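Local coordinates for protein octopine dehydrogenase (Pecten maximus, PDB 3C7A) that catalyses the NADH-dependent reductive condensation of L-arginine with pyruvate to D-octopine, and the reverse oxidation, at residues H212-F217 and D244-C249. Numbering follows the deposited sequence.
Sequences HPAILF and DMLTAC
The CB methyl of A214 meets the CD2 methyl of L246 where two helices of the octopine dehydrogenase alpha-helical domain pack nearly antiparallel. The short segments 212-217 and 244-249 run at 151° to each other, and their axes come no closer than 10.5 Å. This is a wide spacing for so small a residue as A214, so the gap is bridged mainly from the other helix by the longer side chains of L246 and M245. The CB of A214 points toward 244-249. L246 leaves its helix more obliquely and reaches across with its terminal branch: CG stands beside the backbone N and anti to the carbonyl carbon (chi1 -68°), and CD2 comes to 4.1 Å from A214 CB. A leucine suits this position because its branched end spans the distance that the short alanine leaves. M245 touches the same methyl with its CG, at 4.5 Å and thus more loosely, so the alanine faces two neighbouring side chains of the partner helix.

One turn further along the first helix, F217 also heads toward 244-249, and its broad ring offers the M245 methyl an apolar surface. A flexible thioether suits this place, because M245 can fold its chain at the bonds either side of CG and serve A214 with its middle and F217 with its end. Helix 349-362 closes this side: W357 makes an edge-to-face contact with the F217 ring, and K353 touches M245.

The active-site histidine H212, which binds pyruvate, begins the first segment but points away from this interface, and its NE2 is hydrogen-bonded to the hydroxyl of Y235. The helix therefore separates its roles by face, apolar packing on one and the catalytic imidazole on another. On the packing face, M245 CE approaches the F217 ring obliquely and lies 4.4 Å from F217 CE2.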
ATOM      1  N   HIS A 212      -4.848   4.220 -12.086  1.00 16.39           N
ATOM      2  CA  HIS A 212      -6.068   5.007 -11.850  1.00 16.72           C
ATOM      3  C   HIS A 212      -6.046   6.440 -12.405  1.00 16.96           C
ATOM      4  O   HIS A 212      -7.051   6.891 -12.961  1.00 17.02           O
ATOM      5  CB  HIS A 212      -6.478   4.991 -10.369  1.00 16.71           C
ATOM      6  CG  HIS A 212      -7.048   3.682  -9.912  1.00 16.71           C
ATOM      7  ND1 HIS A 212      -6.764   3.137  -8.679  1.00 17.02           N
ATOM      8  CD2 HIS A 212      -7.876   2.805 -10.529  1.00 16.69           C
ATOM      9  CE1 HIS A 212      -7.397   1.984  -8.552  1.00 17.11           C
ATOM     10  NE2 HIS A 212      -8.078   1.760  -9.661  1.00 16.74           N
ATOM     11  N   PRO A 213      -4.914   7.168 -12.249  1.00 17.19           N
ATOM     12  CA  PRO A 213      -4.798   8.485 -12.893  1.00 17.39           C
ATOM     13  C   PRO A 213      -4.950   8.463 -14.422  1.00 17.61           C
ATOM     14  O   PRO A 213      -5.454   9.432 -14.998  1.00 17.55           O
ATOM     15  CB  PRO A 213      -3.386   8.943 -12.504  1.00 17.40           C
ATOM     16  CG  PRO A 213      -3.086   8.204 -11.249  1.00 17.35           C
ATOM     17  CD  PRO A 213      -3.711   6.858 -11.450  1.00 17.18           C
ATOM     18  N   ALA A 214      -4.527   7.372 -15.061  1.00 17.92           N
ATOM     19  CA  ALA A 214      -4.626   7.224 -16.520  1.00 18.26           C
ATOM     20  C   ALA A 214      -6.062   7.017 -17.013  1.00 18.53           C
ATOM     21  O   ALA A 214      -6.426   7.492 -18.092  1.00 18.53           O
ATOM     22  CB  ALA A 214      -3.725   6.091 -17.009  1.00 18.25           C
ATOM     23  N   ILE A 215      -6.864   6.303 -16.225  1.00 18.87           N
ATOM     24  CA  ILE A 215      -8.272   6.038 -16.552  1.00 19.22           C
ATOM     25  C   ILE A 215      -9.132   7.305 -16.428  1.00 19.47           C
ATOM     26  O   ILE A 215     -10.041   7.529 -17.237  1.00 19.45           O
ATOM     27  CB  ILE A 215      -8.844   4.865 -15.697  1.00 19.26           C
ATOM     28  CG1 ILE A 215      -8.166   3.545 -16.091  1.00 19.23           C
ATOM     29  CG2 ILE A 215     -10.368   4.752 -15.844  1.00 19.21           C
ATOM     30  CD1 ILE A 215      -8.373   2.402 -15.104  1.00 19.32           C
ATOM     31  N   LEU A 216      -8.832   8.130 -15.425  1.00 19.73           N
ATOM     32  CA  LEU A 216      -9.516   9.412 -15.231  1.00 20.00           C
ATOM     33  C   LEU A 216      -9.156  10.439 -16.312  1.00 20.30           C
ATOM     34  O   LEU A 216     -10.015  11.209 -16.753  1.00 20.18           O
ATOM     35  CB  LEU A 216      -9.230   9.977 -13.832  1.00 19.96           C
ATOM     36  CG  LEU A 216      -9.845   9.268 -12.617  1.00 19.90           C
ATOM     37  CD1 LEU A 216      -9.157   9.707 -11.330  1.00 19.88           C
ATOM     38  CD2 LEU A 216     -11.353   9.499 -12.524  1.00 19.78           C
ATOM     39  N   PHE A 217      -7.890  10.439 -16.732  1.00 20.71           N
ATOM     40  CA  PHE A 217      -7.402  11.324 -17.798  1.00 21.19           C
ATOM     41  C   PHE A 217      -7.967  10.944 -19.172  1.00 21.51           C
ATOM     42  O   PHE A 217      -8.218  11.815 -20.008  1.00 21.49           O
ATOM     43  CB  PHE A 217      -5.865  11.335 -17.831  1.00 21.18           C
ATOM     44  CG  PHE A 217      -5.275  12.215 -18.909  1.00 21.27           C
ATOM     45  CD1 PHE A 217      -5.211  13.597 -18.747  1.00 21.53           C
ATOM     46  CD2 PHE A 217      -4.770  11.657 -20.081  1.00 21.42           C
ATOM     47  CE1 PHE A 217      -4.663  14.413 -19.739  1.00 21.58           C
ATOM     48  CE2 PHE A 217      -4.219  12.461 -21.080  1.00 21.69           C
ATOM     49  CZ  PHE A 217      -4.166  13.842 -20.909  1.00 21.51           C
ATOM     50  N   ASP A 244      -3.146   2.340 -25.172  1.00 20.08           N
ATOM     51  CA  ASP A 244      -1.789   2.641 -25.640  1.00 20.03           C
ATOM     52  C   ASP A 244      -0.991   3.459 -24.617  1.00 19.91           C
ATOM     53  O   ASP A 244       0.237   3.363 -24.562  1.00 19.86           O
ATOM     54  CB  ASP A 244      -1.828   3.374 -26.989  1.00 20.05           C
ATOM     55  CG  ASP A 244      -2.305   2.487 -28.135  1.00 20.31           C
ATOM     56  OD1 ASP A 244      -2.303   1.245 -27.994  1.00 20.54           O
ATOM     57  OD2 ASP A 244      -2.678   3.041 -29.191  1.00 20.40           O
ATOM     58  N   MET A 245      -1.697   4.261 -23.822  1.00 19.85           N
ATOM     59  CA  MET A 245      -1.092   5.036 -22.735  1.00 19.79           C
ATOM     60  C   MET A 245      -0.559   4.118 -21.629  1.00 19.50           C
ATOM     61  O   MET A 245       0.525   4.356 -21.086  1.00 19.39           O
ATOM     62  CB  MET A 245      -2.107   6.039 -22.168  1.00 20.05           C
ATOM     63  CG  MET A 245      -1.662   6.778 -20.904  1.00 20.78           C
ATOM     64  SD  MET A 245      -0.319   7.950 -21.170  1.00 23.19           S
ATOM     65  CE  MET A 245      -1.224   9.371 -21.780  1.00 22.44           C
ATOM     66  N   LEU A 246      -1.323   3.075 -21.310  1.00 19.16           N
ATOM     67  CA  LEU A 246      -0.942   2.102 -20.281  1.00 18.88           C
ATOM     68  C   LEU A 246       0.299   1.291 -20.668  1.00 18.69           C
ATOM     69  O   LEU A 246       1.143   0.996 -19.815  1.00 18.64           O
ATOM     70  CB  LEU A 246      -2.118   1.168 -19.953  1.00 18.79           C
ATOM     71  CG  LEU A 246      -3.350   1.762 -19.253  1.00 18.75           C
ATOM     72  CD1 LEU A 246      -4.553   0.837 -19.391  1.00 18.48           C
ATOM     73  CD2 LEU A 246      -3.078   2.077 -17.779  1.00 18.56           C
ATOM     74  N   THR A 247       0.404   0.940 -21.951  1.00 18.49           N
ATOM     75  CA  THR A 247       1.553   0.192 -22.478  1.00 18.23           C
ATOM     76  C   THR A 247       2.848   1.013 -22.401  1.00 18.08           C
ATOM     77  O   THR A 247       3.906   0.479 -22.055  1.00 18.01           O
ATOM     78  CB  THR A 247       1.303  -0.286 -23.937  1.00 18.25           C
ATOM     79  OG1 THR A 247       0.095  -1.054 -23.993  1.00 18.23           O
ATOM     80  CG2 THR A 247       2.456  -1.148 -24.445  1.00 18.37           C
ATOM     81  N   ALA A 248       2.749   2.306 -22.709  1.00 17.86           N
ATOM     82  CA  ALA A 248       3.898   3.214 -22.691  1.00 17.64           C
ATOM     83  C   ALA A 248       4.458   3.448 -21.284  1.00 17.54           C
ATOM     84  O   ALA A 248       5.675   3.543 -21.105  1.00 17.47           O
ATOM     85  CB  ALA A 248       3.539   4.540 -23.352  1.00 17.63           C
ATOM     86  N   CYS A 249       3.567   3.542 -20.297  1.00 17.37           N
ATOM     87  CA  CYS A 249       3.963   3.727 -18.897  1.00 17.28           C
ATOM     88  C   CYS A 249       4.602   2.463 -18.306  1.00 17.21           C
ATOM     89  O   CYS A 249       5.490   2.551 -17.454  1.00 17.15           O
ATOM     90  CB  CYS A 249       2.769   4.175 -18.046  1.00 17.32           C
ATOM     91  SG  CYS A 249       2.232   5.897 -18.311  1.00 17.36           S
TER